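Copper-containing nitrite reductase (Thermus scotoductus, PDB 6HBE) probably reduces nitrite to nitric oxide with electrons taken from a cytochrome c, working as a copper-dependent homotrimer in denitrification. Local coordinates at residues C[186-191]-C[275-280]; C[200-205]-C[249-254]; C[214-219]-C[263-268]. All coordinates share one frame; numbering follows the deposited sequence.

Contact 1: C[186-191]-C[275-280]; sequences RYVDEP and GALGIL
Val188 and Ile279 form the apolar centre where the single-turn helix 186-189 rests against the beginning of strand 277-282. The two methyls of Val188 divide the work. CG2, anti to the carbonyl carbon, meets Leu277 CD2 at 3.5 Å as the side chains cross obliquely, and CG1 lies 4.1 Å from Ile279 CD1. Ile279 is likewise split: its extended CG1-CD1 arm reaches the helix, whereas CG2, anti to the backbone N, lies 4.0 Å from Pro191 CB. Leu381 and Met123 of the second subunit pack on Val188 and Leu277 respectively, so this cluster also belongs to a subunit interface. Gly278 permits the close approach, because a beta carbon on it would sit only 2.9 Å from Tyr187 CB. Farther out, the Tyr187 ring carries Arg186 CG over the centre of one face, and its hydroxyl bonds to Asn181. At the polar edge Ile279 N donates to Tyr187 O over 2.9 Å, bent to 138° and arriving 62° out of the carbonyl plane. A water bridges the backbones, giving a hydrogen to Leu277 O at 2.8 Å and accepting one from Tyr187 N at 2.9 Å. One bent, out-of-plane direct bond plus one water bridge implies a helix turn held to the strand by main-chain polar groups at one edge and by aliphatic side chains elsewhere.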
ATOM      1  N   ARG C 186      22.157   5.203   5.833  1.00 21.76           N
ATOM      2  CA  ARG C 186      23.227   5.012   6.836  1.00 23.89           C
ATOM      3  C   ARG C 186      24.482   4.338   6.268  1.00 22.67           C
ATOM      4  O   ARG C 186      25.608   4.773   6.537  1.00 21.63           O
ATOM      5  CB  ARG C 186      22.665   4.136   7.965  1.00 25.52           C
ATOM      6  CG  ARG C 186      23.624   3.912   9.061  1.00 28.81           C
ATOM      7  CD  ARG C 186      22.942   3.317  10.264  1.00 27.73           C
ATOM      8  NE  ARG C 186      23.980   3.192  11.262  1.00 27.63           N
ATOM      9  CZ  ARG C 186      23.802   2.857  12.527  1.00 27.71           C
ATOM     10  NH1 ARG C 186      22.601   2.605  13.015  1.00 24.52           N
ATOM     11  NH2 ARG C 186      24.866   2.777  13.314  1.00 32.86           N
ATOM     12  N   TYR C 187      24.276   3.271   5.490  1.00 22.07           N
ATOM     13  CA  TYR C 187      25.369   2.470   4.964  1.00 21.52           C
ATOM     14  C   TYR C 187      25.745   2.846   3.515  1.00 20.97           C
ATOM     15  O   TYR C 187      26.533   2.156   2.875  1.00 21.86           O
ATOM     16  CB  TYR C 187      25.088   0.971   5.139  1.00 20.52           C
ATOM     17  CG  TYR C 187      24.747   0.592   6.577  1.00 20.70           C
ATOM     18  CD1 TYR C 187      25.711   0.652   7.588  1.00 19.87           C
ATOM     19  CD2 TYR C 187      23.454   0.184   6.930  1.00 21.01           C
ATOM     20  CE1 TYR C 187      25.403   0.352   8.920  1.00 20.19           C
ATOM     21  CE2 TYR C 187      23.119  -0.126   8.264  1.00 21.45           C
ATOM     22  CZ  TYR C 187      24.103  -0.071   9.262  1.00 21.87           C
ATOM     23  OH  TYR C 187      23.795  -0.377  10.588  1.00 21.13           O
ATOM     24  N   VAL C 188      25.199   3.958   3.013  1.00 20.99           N
ATOM     25  CA  VAL C 188      25.847   4.710   1.918  1.00 22.62           C
ATOM     26  C   VAL C 188      26.899   5.649   2.525  1.00 23.20           C
ATOM     27  O   VAL C 188      28.058   5.676   2.061  1.00 22.94           O
ATOM     28  CB  VAL C 188      24.834   5.493   1.040  1.00 22.50           C
ATOM     29  CG1 VAL C 188      25.533   6.242  -0.081  1.00 22.66           C
ATOM     30  CG2 VAL C 188      23.812   4.533   0.430  1.00 22.25           C
ATOM     31  N   ASP C 189      26.498   6.423   3.553  1.00 23.52           N
ATOM     32  CA  ASP C 189      27.394   7.362   4.232  1.00 23.44           C
ATOM     33  C   ASP C 189      28.587   6.634   4.867  1.00 25.02           C
ATOM     34  O   ASP C 189      29.699   7.181   4.886  1.00 26.95           O
ATOM     35  CB  ASP C 189      26.675   8.148   5.337  1.00 23.95           C
ATOM     36  CG  ASP C 189      25.602   9.102   4.803  1.00 25.60           C
ATOM     37  OD1 ASP C 189      25.609   9.462   3.630  1.00 25.13           O
ATOM     38  OD2 ASP C 189      24.732   9.478   5.591  1.00 26.06           O
ATOM     39  N   GLU C 190      28.348   5.430   5.392  1.00 22.96           N
ATOM     40  CA  GLU C 190      29.382   4.597   5.995  1.00 24.17           C
ATOM     41  C   GLU C 190      29.268   3.166   5.465  1.00 22.38           C
ATOM     42  O   GLU C 190      28.646   2.296   6.111  1.00 23.98           O
ATOM     43  CB  GLU C 190      29.287   4.611   7.536  1.00 26.77           C
ATOM     44  CG  GLU C 190      29.505   5.952   8.211  1.00 29.43           C
ATOM     45  CD  GLU C 190      29.352   5.886   9.738  1.00 34.19           C
ATOM     46  OE1 GLU C 190      28.214   5.928  10.272  1.00 34.18           O
ATOM     47  OE2 GLU C 190      30.390   5.797  10.433  1.00 38.39           O
ATOM     48  N   PRO C 191      29.869   2.894   4.284  1.00 22.31           N
ATOM     49  CA  PRO C 191      29.764   1.540   3.703  1.00 21.71           C
ATOM     50  C   PRO C 191      30.366   0.421   4.573  1.00 23.08           C
ATOM     51  O   PRO C 191      31.317   0.664   5.323  1.00 25.18           O
ATOM     52  CB  PRO C 191      30.487   1.667   2.350  1.00 22.55           C
ATOM     53  CG  PRO C 191      30.487   3.133   2.039  1.00 22.39           C
ATOM     54  CD  PRO C 191      30.547   3.835   3.366  1.00 21.69           C
ATOM     55  N   GLY C 275      15.142   6.045   1.754  1.00 18.24           N
ATOM     56  CA  GLY C 275      16.255   5.831   2.671  1.00 18.20           C
ATOM     57  C   GLY C 275      16.773   4.407   2.836  1.00 18.18           C
ATOM     58  O   GLY C 275      17.760   4.223   3.525  1.00 18.66           O
ATOM     59  N   ALA C 276      16.118   3.423   2.242  1.00 17.21           N
ATOM     60  CA  ALA C 276      16.407   1.961   2.532  1.00 17.77           C
ATOM     61  C   ALA C 276      17.300   1.385   1.430  1.00 18.67           C
ATOM     62  O   ALA C 276      16.875   0.564   0.577  1.00 17.26           O
ATOM     63  CB  ALA C 276      15.100   1.200   2.667  1.00 16.75           C
ATOM     64  N   LEU C 277      18.560   1.839   1.466  1.00 19.27           N
ATOM     65  CA  LEU C 277      19.586   1.421   0.524  1.00 20.03           C
ATOM     66  C   LEU C 277      20.930   1.585   1.281  1.00 19.77           C
ATOM     67  O   LEU C 277      21.118   2.592   1.983  1.00 19.49           O
ATOM     68  CB  LEU C 277      19.533   2.307  -0.748  1.00 20.13           C
ATOM     69  CG  LEU C 277      20.491   1.965  -1.932  1.00 20.92           C
ATOM     70  CD1 LEU C 277      19.922   2.340  -3.304  1.00 22.36           C
ATOM     71  CD2 LEU C 277      21.898   2.562  -1.747  1.00 21.81           C
ATOM     72  N   GLY C 278      21.807   0.585   1.195  1.00 19.65           N
ATOM     73  CA  GLY C 278      23.177   0.639   1.788  1.00 21.50           C
ATOM     74  C   GLY C 278      24.198  -0.095   0.917  1.00 22.35           C
ATOM     75  O   GLY C 278      23.815  -0.679  -0.116  1.00 21.33           O
ATOM     76  N   ILE C 279      25.482  -0.033   1.290  1.00 20.94           N
ATOM     77  CA  ILE C 279      26.586  -0.563   0.442  1.00 21.56           C
ATOM     78  C   ILE C 279      27.450  -1.546   1.240  1.00 20.81           C
ATOM     79  O   ILE C 279      27.895  -1.197   2.337  1.00 22.00           O
ATOM     80  CB  ILE C 279      27.501   0.572  -0.083  1.00 23.73           C
ATOM     81  CG1 ILE C 279      26.739   1.475  -1.042  1.00 23.85           C
ATOM     82  CG2 ILE C 279      28.736   0.012  -0.817  1.00 24.22           C
ATOM     83  CD1 ILE C 279      27.414   2.796  -1.378  1.00 23.29           C
ATOM     84  N   LEU C 280      27.670  -2.751   0.692  1.00 20.22           N
ATOM     85  CA  LEU C 280      28.735  -3.673   1.116  1.00 21.41           C
ATOM     86  C   LEU C 280      29.953  -3.447   0.185  1.00 21.66           C
ATOM     87  O   LEU C 280      29.881  -3.742  -0.996  1.00 21.96           O
ATOM     88  CB  LEU C 280      28.256  -5.122   1.007  1.00 22.86           C
ATOM     89  CG  LEU C 280      26.880  -5.434   1.642  1.00 22.73           C
ATOM     90  CD1 LEU C 280      26.520  -6.892   1.490  1.00 22.68           C
ATOM     91  CD2 LEU C 280      26.819  -5.022   3.098  1.00 23.90           C
TER
HETATM   92  O   HOH W   1      21.722   2.074   4.652  1.00 18.57           O

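Contact 2: C[200-205]-C[249-254]; sequences LRIYFL and WVIEWR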
ATOM      1  N   LEU C 200      29.029 -14.472   4.393  1.00 25.17           N
ATOM      2  CA  LEU C 200      28.180 -13.566   5.182  1.00 23.92           C
ATOM      3  C   LEU C 200      26.921 -14.262   5.686  1.00 22.84           C
ATOM      4  O   LEU C 200      26.321 -15.049   4.956  1.00 22.07           O
ATOM      5  CB  LEU C 200      27.774 -12.332   4.349  1.00 23.37           C
ATOM      6  CG  LEU C 200      28.904 -11.499   3.735  1.00 24.78           C
ATOM      7  CD1 LEU C 200      28.330 -10.255   3.062  1.00 24.70           C
ATOM      8  CD2 LEU C 200      29.987 -11.064   4.725  1.00 25.29           C
ATOM      9  N   ARG C 201      26.510 -13.958   6.922  1.00 22.73           N
ATOM     10  CA  ARG C 201      25.167 -14.351   7.410  1.00 23.86           C
ATOM     11  C   ARG C 201      24.396 -13.081   7.834  1.00 23.41           C
ATOM     12  O   ARG C 201      24.872 -12.311   8.663  1.00 23.81           O
ATOM     13  CB  ARG C 201      25.226 -15.410   8.522  1.00 24.90           C
ATOM     14  CG  ARG C 201      23.873 -16.099   8.815  1.00 24.87           C
ATOM     15  CD  ARG C 201      24.066 -17.529   9.314  1.00 27.15           C
ATOM     16  NE  ARG C 201      24.460 -17.578  10.722  1.00 28.08           N
ATOM     17  CZ  ARG C 201      25.321 -18.445  11.287  1.00 27.03           C
ATOM     18  NH1 ARG C 201      25.962 -19.383  10.589  1.00 26.91           N
ATOM     19  NH2 ARG C 201      25.529 -18.362  12.595  1.00 27.66           N
ATOM     20  N   ILE C 202      23.214 -12.871   7.229  1.00 23.68           N
ATOM     21  CA  ILE C 202      22.418 -11.643   7.396  1.00 21.67           C
ATOM     22  C   ILE C 202      21.182 -12.051   8.215  1.00 21.33           C
ATOM     23  O   ILE C 202      20.531 -13.057   7.910  1.00 20.40           O
ATOM     24  CB  ILE C 202      22.007 -11.032   6.030  1.00 23.88           C
ATOM     25  CG1 ILE C 202      23.258 -10.687   5.195  1.00 24.04           C
ATOM     26  CG2 ILE C 202      21.145  -9.773   6.213  1.00 23.22           C
ATOM     27  CD1 ILE C 202      22.976 -10.466   3.723  1.00 26.49           C
ATOM     28  N   TYR C 203      20.903 -11.304   9.265  1.00 18.43           N
ATOM     29  CA  TYR C 203      19.721 -11.495  10.115  1.00 18.38           C
ATOM     30  C   TYR C 203      18.837 -10.275   9.818  1.00 19.68           C
ATOM     31  O   TYR C 203      19.185  -9.154  10.214  1.00 19.02           O
ATOM     32  CB  TYR C 203      20.136 -11.550  11.586  1.00 19.53           C
ATOM     33  CG  TYR C 203      21.060 -12.716  11.972  1.00 20.21           C
ATOM     34  CD1 TYR C 203      22.436 -12.675  11.691  1.00 22.83           C
ATOM     35  CD2 TYR C 203      20.567 -13.825  12.647  1.00 21.36           C
ATOM     36  CE1 TYR C 203      23.283 -13.721  12.057  1.00 23.40           C
ATOM     37  CE2 TYR C 203      21.399 -14.891  13.018  1.00 22.50           C
ATOM     38  CZ  TYR C 203      22.760 -14.835  12.705  1.00 24.09           C
ATOM     39  OH  TYR C 203      23.615 -15.861  13.065  1.00 23.62           O
ATOM     40  N   PHE C 204      17.715 -10.493   9.120  1.00 19.29           N
ATOM     41  CA  PHE C 204      16.864  -9.387   8.618  1.00 18.65           C
ATOM     42  C   PHE C 204      15.474  -9.430   9.241  1.00 19.46           C
ATOM     43  O   PHE C 204      14.815 -10.471   9.175  1.00 18.22           O
ATOM     44  CB  PHE C 204      16.730  -9.486   7.096  1.00 18.76           C
ATOM     45  CG  PHE C 204      15.792  -8.449   6.494  1.00 18.97           C
ATOM     46  CD1 PHE C 204      16.040  -7.108   6.668  1.00 20.58           C
ATOM     47  CD2 PHE C 204      14.711  -8.828   5.709  1.00 20.04           C
ATOM     48  CE1 PHE C 204      15.209  -6.148   6.129  1.00 21.64           C
ATOM     49  CE2 PHE C 204      13.890  -7.860   5.127  1.00 21.51           C
ATOM     50  CZ  PHE C 204      14.131  -6.520   5.371  1.00 19.53           C
ATOM     51  N   LEU C 205      15.016  -8.297   9.797  1.00 18.23           N
ATOM     52  CA  LEU C 205      13.659  -8.168  10.321  1.00 17.54           C
ATOM     53  C   LEU C 205      13.041  -6.919   9.729  1.00 17.96           C
ATOM     54  O   LEU C 205      13.583  -5.818   9.882  1.00 18.43           O
ATOM     55  CB  LEU C 205      13.683  -8.072  11.861  1.00 18.04           C
ATOM     56  CG  LEU C 205      12.384  -7.695  12.605  1.00 18.54           C
ATOM     57  CD1 LEU C 205      11.319  -8.733  12.431  1.00 18.75           C
ATOM     58  CD2 LEU C 205      12.602  -7.439  14.082  1.00 19.82           C
ATOM     59  N   TRP C 249      14.027 -13.081   8.120  1.00 19.56           N
ATOM     60  CA  TRP C 249      14.821 -14.074   7.415  1.00 19.40           C
ATOM     61  C   TRP C 249      16.223 -14.172   8.006  1.00 19.51           C
ATOM     62  O   TRP C 249      16.748 -13.168   8.476  1.00 20.36           O
ATOM     63  CB  TRP C 249      14.976 -13.705   5.919  1.00 19.97           C
ATOM     64  CG  TRP C 249      13.720 -13.773   5.089  1.00 19.75           C
ATOM     65  CD1 TRP C 249      12.826 -12.730   4.855  1.00 20.08           C
ATOM     66  CD2 TRP C 249      13.217 -14.900   4.374  1.00 19.63           C
ATOM     67  NE1 TRP C 249      11.812 -13.163   4.050  1.00 19.67           N
ATOM     68  CE2 TRP C 249      12.018 -14.485   3.730  1.00 20.98           C
ATOM     69  CE3 TRP C 249      13.668 -16.217   4.180  1.00 21.12           C
ATOM     70  CZ2 TRP C 249      11.269 -15.341   2.894  1.00 21.59           C
ATOM     71  CZ3 TRP C 249      12.899 -17.089   3.364  1.00 20.94           C
ATOM     72  CH2 TRP C 249      11.703 -16.645   2.753  1.00 22.25           C
ATOM     73  N   VAL C 250      16.818 -15.378   7.976  1.00 19.11           N
ATOM     74  CA  VAL C 250      18.303 -15.523   7.972  1.00 20.21           C
ATOM     75  C   VAL C 250      18.763 -15.894   6.544  1.00 19.31           C
ATOM     76  O   VAL C 250      18.145 -16.729   5.890  1.00 21.57           O
ATOM     77  CB  VAL C 250      18.786 -16.565   9.010  1.00 19.57           C
ATOM     78  CG1 VAL C 250      20.271 -16.852   8.880  1.00 20.74           C
ATOM     79  CG2 VAL C 250      18.499 -16.054  10.412  1.00 19.22           C
ATOM     80  N   ILE C 251      19.796 -15.216   6.045  1.00 19.39           N
ATOM     81  CA  ILE C 251      20.292 -15.395   4.676  1.00 19.90           C
ATOM     82  C   ILE C 251      21.808 -15.739   4.756  1.00 21.09           C
ATOM     83  O   ILE C 251      22.552 -15.073   5.469  1.00 20.99           O
ATOM     84  CB  ILE C 251      20.065 -14.090   3.884  1.00 20.65           C
ATOM     85  CG1 ILE C 251      18.550 -13.826   3.705  1.00 20.85           C
ATOM     86  CG2 ILE C 251      20.785 -14.095   2.538  1.00 21.04           C
ATOM     87  CD1 ILE C 251      18.243 -12.356   3.419  1.00 20.83           C
ATOM     88  N   GLU C 252      22.227 -16.780   4.035  1.00 21.67           N
ATOM     89  CA  GLU C 252      23.642 -17.136   3.854  1.00 22.63           C
ATOM     90  C   GLU C 252      24.047 -16.888   2.388  1.00 21.90           C
ATOM     91  O   GLU C 252      23.361 -17.352   1.478  1.00 22.28           O
ATOM     92  CB  GLU C 252      23.836 -18.619   4.211  1.00 23.34           C
ATOM     93  CG  GLU C 252      23.566 -18.955   5.662  1.00 25.91           C
ATOM     94  CD  GLU C 252      23.818 -20.437   5.968  1.00 25.99           C
ATOM     95  OE1 GLU C 252      23.204 -21.302   5.338  1.00 27.26           O
ATOM     96  OE2 GLU C 252      24.650 -20.729   6.844  1.00 30.24           O
ATOM     97  N   TRP C 253      25.136 -16.147   2.171  1.00 20.98           N
ATOM     98  CA  TRP C 253      25.610 -15.788   0.851  1.00 20.92           C
ATOM     99  C   TRP C 253      27.129 -15.584   0.922  1.00 21.83           C
ATOM    100  O   TRP C 253      27.631 -14.971   1.864  1.00 23.26           O
ATOM    101  CB  TRP C 253      24.900 -14.474   0.374  1.00 21.19           C
ATOM    102  CG  TRP C 253      25.375 -13.866  -0.952  1.00 20.48           C
ATOM    103  CD1 TRP C 253      25.271 -14.417  -2.201  1.00 20.97           C
ATOM    104  CD2 TRP C 253      25.943 -12.561  -1.143  1.00 20.80           C
ATOM    105  NE1 TRP C 253      25.802 -13.564  -3.144  1.00 20.72           N
ATOM    106  CE2 TRP C 253      26.226 -12.425  -2.518  1.00 20.93           C
ATOM    107  CE3 TRP C 253      26.326 -11.537  -0.273  1.00 21.38           C
ATOM    108  CZ2 TRP C 253      26.802 -11.266  -3.053  1.00 20.57           C
ATOM    109  CZ3 TRP C 253      26.896 -10.388  -0.808  1.00 21.62           C
ATOM    110  CH2 TRP C 253      27.143 -10.272  -2.181  1.00 21.05           C
ATOM    111  N   ARG C 254      27.845 -16.089  -0.078  1.00 23.75           N
ATOM    112  CA  ARG C 254      29.268 -15.762  -0.268  1.00 25.48           C
ATOM    113  C   ARG C 254      29.445 -14.594  -1.204  1.00 24.01           C
ATOM    114  O   ARG C 254      28.826 -14.550  -2.263  1.00 26.31           O
ATOM    115  CB  ARG C 254      30.042 -16.966  -0.789  1.00 28.71           C
ATOM    116  CG  ARG C 254      30.234 -17.996   0.315  1.00 33.48           C
ATOM    117  CD  ARG C 254      30.666 -19.341  -0.197  1.00 37.04           C
ATOM    118  NE  ARG C 254      29.613 -20.021  -0.945  1.00 40.10           N
ATOM    119  CZ  ARG C 254      29.589 -21.329  -1.197  1.00 43.35           C
ATOM    120  NH1 ARG C 254      30.557 -22.131  -0.761  1.00 45.56           N
ATOM    121  NH2 ARG C 254      28.590 -21.847  -1.901  1.00 44.49           N
TER
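This is an antiparallel strand pair inside the six-stranded sheet of a cupredoxin-type beta sandwich, strand 199-208 lying against strand 248-254. Three hydrogen-bonded pairs, Leu200 with Trp253, Ile202 with Ile251 and Phe204 with Trp249, each contribute two backbone bonds; the straightest, Phe204 N to Trp249 O, measures 2.9 Å at 174°. Their side chains share one face, where Leu200 CD1 lies 4.1 Å from Trp253 CE3, the two side chains lying side by side, and the Phe204 and Trp249 rings approach edge to edge.

The opposite face is more polar. Arg201 CG lies anti to the backbone N and passes Val250 CG1 at 3.7 Å, after which the side chain bends at chi3 (78°). That bend brings the guanidinium side-on to the Tyr203 hydroxyl, gripped in its plane by NE at 3.0 Å and NH2 at 3.2 Å. NH1 forms a salt bridge with Glu145, while Tyr203 OH also bonds to Glu137. Glu252 OE2 stays 4.2 Å from Arg201 NH1, beyond a salt bridge, and both bond to Tyr199. An alanine in place of Arg201 would probably leave Tyr203 OH less firmly fixed and lose both the Glu145 salt bridge and the packing on Val250 CG1.

Strand 154-163 runs parallel along the other edge of 199-208, strand 222-227 flanks 248-254, and strand 213-217 covers the face of Phe204, Ile251 and Trp253.

Contact 3: C[214-219]-C[263-268]; sequences TLHVVG and TLVTHV. With CU (copper (II) ion), chain E.
Two imidazoles meet edge to face: the rim of His267 points at one face of His216, with ring centroids 5.1 Å apart, planes turned by 80°, and the two CD2 atoms 3.7 Å from each other. Val265 CG1 lies at the edge of the His216 ring, close to its plane, and His80 of the second subunit stacks on that ring; Phe269 stacks on His267. The motif is a subunit-interface copper site of the kind known as type 2 in copper nitrite reductases, built on an antiparallel strand pair of the cupredoxin fold. His267 NE2 binds the metal at 2.1 Å, His80 and His114 of the second subunit supply two more nitrogens, and water 2 stands 2.0 Å from the copper. His216 does not bind the ion; its NE2 holds the metal-bound water at 2.9 Å, so it acts from the second shell. Its ND1 bonds to Gln239 O, which, with the water bond at NE2, helps set the rotation of the ring and would be expected to influence its ionisation. The first torsion of His267, -122°, falls away from any staggered position and turns NE2 to the copper.

The strands that carry the rings are joined by backbone bonds, His216 and Val265 making the two bonds of a hydrogen-bonded pair. On the other face of the sheet the Leu215 and Leu264 side chains cross obliquely, their CD1 atoms 3.8 Å apart, and Leu264 CD1 also meets Val217 CG2. At the strand end His267 N donates to Thr214 O on a lone pair, helping to position the backbone of the ligand residue. Thr214 OG1 bonds to Pro245 O of the second subunit. Finally, Thr266 OG1 accepts twice: Thr214 N reaches it across the strands at 3.3 Å, and Val268 N closes an ST turn on it at 3.2 Å.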
ATOM      1  N   THR C 214      11.216  -6.357  -0.044  1.00 17.82           N
ATOM      2  CA  THR C 214      11.828  -7.421  -0.842  1.00 17.63           C
ATOM      3  C   THR C 214      13.336  -7.164  -0.830  1.00 16.43           C
ATOM      4  O   THR C 214      13.865  -6.426  -1.672  1.00 17.54           O
ATOM      5  CB  THR C 214      11.265  -7.538  -2.296  1.00 17.72           C
ATOM      6  OG1 THR C 214      11.143  -6.238  -2.895  1.00 17.35           O
ATOM      7  CG2 THR C 214       9.867  -8.191  -2.270  1.00 18.44           C
ATOM      8  N   LEU C 215      14.029  -7.789   0.119  1.00 17.37           N
ATOM      9  CA  LEU C 215      15.474  -7.523   0.316  1.00 18.98           C
ATOM     10  C   LEU C 215      16.306  -8.131  -0.808  1.00 18.92           C
ATOM     11  O   LEU C 215      16.028  -9.242  -1.232  1.00 18.67           O
ATOM     12  CB  LEU C 215      15.982  -8.034   1.661  1.00 19.85           C
ATOM     13  CG  LEU C 215      17.341  -7.494   2.125  1.00 20.12           C
ATOM     14  CD1 LEU C 215      17.274  -6.023   2.458  1.00 21.21           C
ATOM     15  CD2 LEU C 215      17.830  -8.239   3.346  1.00 20.54           C
ATOM     16  N   HIS C 216      17.296  -7.377  -1.285  1.00 17.97           N
ATOM     17  CA  HIS C 216      18.068  -7.720  -2.494  1.00 19.51           C
ATOM     18  C   HIS C 216      19.529  -7.248  -2.331  1.00 18.67           C
ATOM     19  O   HIS C 216      19.762  -6.224  -1.675  1.00 19.64           O
ATOM     20  CB  HIS C 216      17.408  -7.071  -3.723  1.00 19.34           C
ATOM     21  CG  HIS C 216      18.215  -7.156  -4.990  1.00 20.48           C
ATOM     22  ND1 HIS C 216      18.362  -8.326  -5.717  1.00 21.54           N
ATOM     23  CD2 HIS C 216      18.883  -6.199  -5.680  1.00 21.65           C
ATOM     24  CE1 HIS C 216      19.100  -8.088  -6.789  1.00 22.05           C
ATOM     25  NE2 HIS C 216      19.430  -6.801  -6.791  1.00 22.31           N
ATOM     26  N   VAL C 217      20.488  -7.967  -2.926  1.00 19.53           N
ATOM     27  CA  VAL C 217      21.885  -7.455  -3.078  1.00 20.57           C
ATOM     28  C   VAL C 217      22.262  -7.379  -4.568  1.00 20.90           C
ATOM     29  O   VAL C 217      22.198  -8.383  -5.255  1.00 20.11           O
ATOM     30  CB  VAL C 217      22.948  -8.316  -2.315  1.00 22.80           C
ATOM     31  CG1 VAL C 217      24.368  -7.791  -2.596  1.00 24.08           C
ATOM     32  CG2 VAL C 217      22.724  -8.277  -0.829  1.00 23.92           C
ATOM     33  N   VAL C 218      22.617  -6.176  -5.053  1.00 21.49           N
ATOM     34  CA  VAL C 218      22.995  -5.959  -6.465  1.00 22.49           C
ATOM     35  C   VAL C 218      24.332  -6.656  -6.703  1.00 23.04           C
ATOM     36  O   VAL C 218      25.330  -6.330  -6.047  1.00 21.34           O
ATOM     37  CB  VAL C 218      23.131  -4.449  -6.802  1.00 23.21           C
ATOM     38  CG1 VAL C 218      23.422  -4.229  -8.294  1.00 23.29           C
ATOM     39  CG2 VAL C 218      21.871  -3.685  -6.399  1.00 24.67           C
ATOM     40  N   GLY C 219      24.337  -7.628  -7.618  1.00 22.82           N
ATOM     41  CA  GLY C 219      25.497  -8.473  -7.866  1.00 23.02           C
ATOM     42  C   GLY C 219      25.479  -9.757  -7.074  1.00 22.69           C
ATOM     43  O   GLY C 219      26.471 -10.490  -7.053  1.00 23.13           O
ATOM     44  N   THR C 263      25.341  -3.587  -3.529  1.00 22.74           N
ATOM     45  CA  THR C 263      24.378  -2.694  -2.874  1.00 23.00           C
ATOM     46  C   THR C 263      23.232  -3.512  -2.241  1.00 21.96           C
ATOM     47  O   THR C 263      22.595  -4.309  -2.921  1.00 20.79           O
ATOM     48  CB  THR C 263      23.873  -1.646  -3.886  1.00 24.22           C
ATOM     49  OG1 THR C 263      24.953  -0.772  -4.228  1.00 25.44           O
ATOM     50  CG2 THR C 263      22.746  -0.813  -3.332  1.00 26.31           C
ATOM     51  N   LEU C 264      22.950  -3.250  -0.972  1.00 19.73           N
ATOM     52  CA  LEU C 264      21.820  -3.851  -0.242  1.00 20.25           C
ATOM     53  C   LEU C 264      20.615  -2.914  -0.368  1.00 21.49           C
ATOM     54  O   LEU C 264      20.713  -1.701  -0.075  1.00 19.60           O
ATOM     55  CB  LEU C 264      22.190  -4.009   1.235  1.00 22.78           C
ATOM     56  CG  LEU C 264      21.143  -4.600   2.169  1.00 25.09           C
ATOM     57  CD1 LEU C 264      21.003  -6.097   1.871  1.00 25.15           C
ATOM     58  CD2 LEU C 264      21.494  -4.359   3.643  1.00 28.70           C
ATOM     59  N   VAL C 265      19.472  -3.459  -0.773  1.00 20.18           N
ATOM     60  CA  VAL C 265      18.318  -2.605  -1.097  1.00 22.12           C
ATOM     61  C   VAL C 265      17.029  -3.426  -0.985  1.00 20.58           C
ATOM     62  O   VAL C 265      17.039  -4.696  -1.117  1.00 20.03           O
ATOM     63  CB  VAL C 265      18.506  -1.955  -2.506  1.00 22.63           C
ATOM     64  CG1 VAL C 265      18.403  -2.982  -3.616  1.00 23.71           C
ATOM     65  CG2 VAL C 265      17.546  -0.777  -2.752  1.00 23.10           C
ATOM     66  N   THR C 266      15.932  -2.714  -0.720  1.00 19.20           N
ATOM     67  CA  THR C 266      14.588  -3.277  -0.903  1.00 18.11           C
ATOM     68  C   THR C 266      14.120  -2.980  -2.320  1.00 19.50           C
ATOM     69  O   THR C 266      14.160  -1.827  -2.795  1.00 18.85           O
ATOM     70  CB  THR C 266      13.507  -2.780   0.118  1.00 17.48           C
ATOM     71  OG1 THR C 266      12.223  -3.236  -0.321  1.00 16.01           O
ATOM     72  CG2 THR C 266      13.467  -1.248   0.243  1.00 17.58           C
ATOM     73  N   HIS C 267      13.599  -3.992  -2.999  1.00 18.48           N
ATOM     74  CA  HIS C 267      13.132  -3.799  -4.386  1.00 17.85           C
ATOM     75  C   HIS C 267      11.715  -3.157  -4.477  1.00 17.56           C
ATOM     76  O   HIS C 267      11.193  -2.982  -5.562  1.00 17.48           O
ATOM     77  CB  HIS C 267      13.274  -5.082  -5.224  1.00 18.36           C
ATOM     78  CG  HIS C 267      14.128  -4.886  -6.448  1.00 18.86           C
ATOM     79  ND1 HIS C 267      13.656  -4.310  -7.601  1.00 18.34           N
ATOM     80  CD2 HIS C 267      15.449  -5.134  -6.665  1.00 19.74           C
ATOM     81  CE1 HIS C 267      14.635  -4.243  -8.491  1.00 19.83           C
ATOM     82  NE2 HIS C 267      15.734  -4.729  -7.943  1.00 19.73           N
ATOM     83  N   VAL C 268      11.132  -2.782  -3.325  1.00 16.43           N
ATOM     84  CA  VAL C 268       9.945  -1.942  -3.275  1.00 17.73           C
ATOM     85  C   VAL C 268      10.496  -0.505  -3.421  1.00 17.29           C
ATOM     86  O   VAL C 268      10.879   0.161  -2.402  1.00 18.48           O
ATOM     87  CB  VAL C 268       9.141  -2.120  -1.963  1.00 17.56           C
ATOM     88  CG1 VAL C 268       7.916  -1.203  -1.956  1.00 17.84           C
ATOM     89  CG2 VAL C 268       8.728  -3.584  -1.797  1.00 18.18           C
TER
HETATM   90 CU    CU E 501      17.469  -4.896  -9.045  1.00 22.07          CU
HETATM   91  O   HOH W   2      19.412  -4.639  -8.756  1.00 28.92           O

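In the fold
Contacts 2 and 3 are buried and represent the two facing sheets of one sandwich, the chain passing from 199-208 to 213-217 and from 248-254 to 260-266. Their apolar faces meet: Phe204 and Ile251 pack on Leu215, Trp253 on Val217. Contact 1 is only partly buried and attaches a short helix to strand 277-282, which neighbours 260-266 in the sheet of contact 3; Leu280 also reaches Leu200 and Trp253 of contact 2. Chemistry follows position. Regular strand pairing dominates the interior. All three touch the second subunit, but only contact 3 holds a metal ligand, and the less buried contact 1 relies on branched aliphatic side chains, a single direct backbone bond and a bridging water.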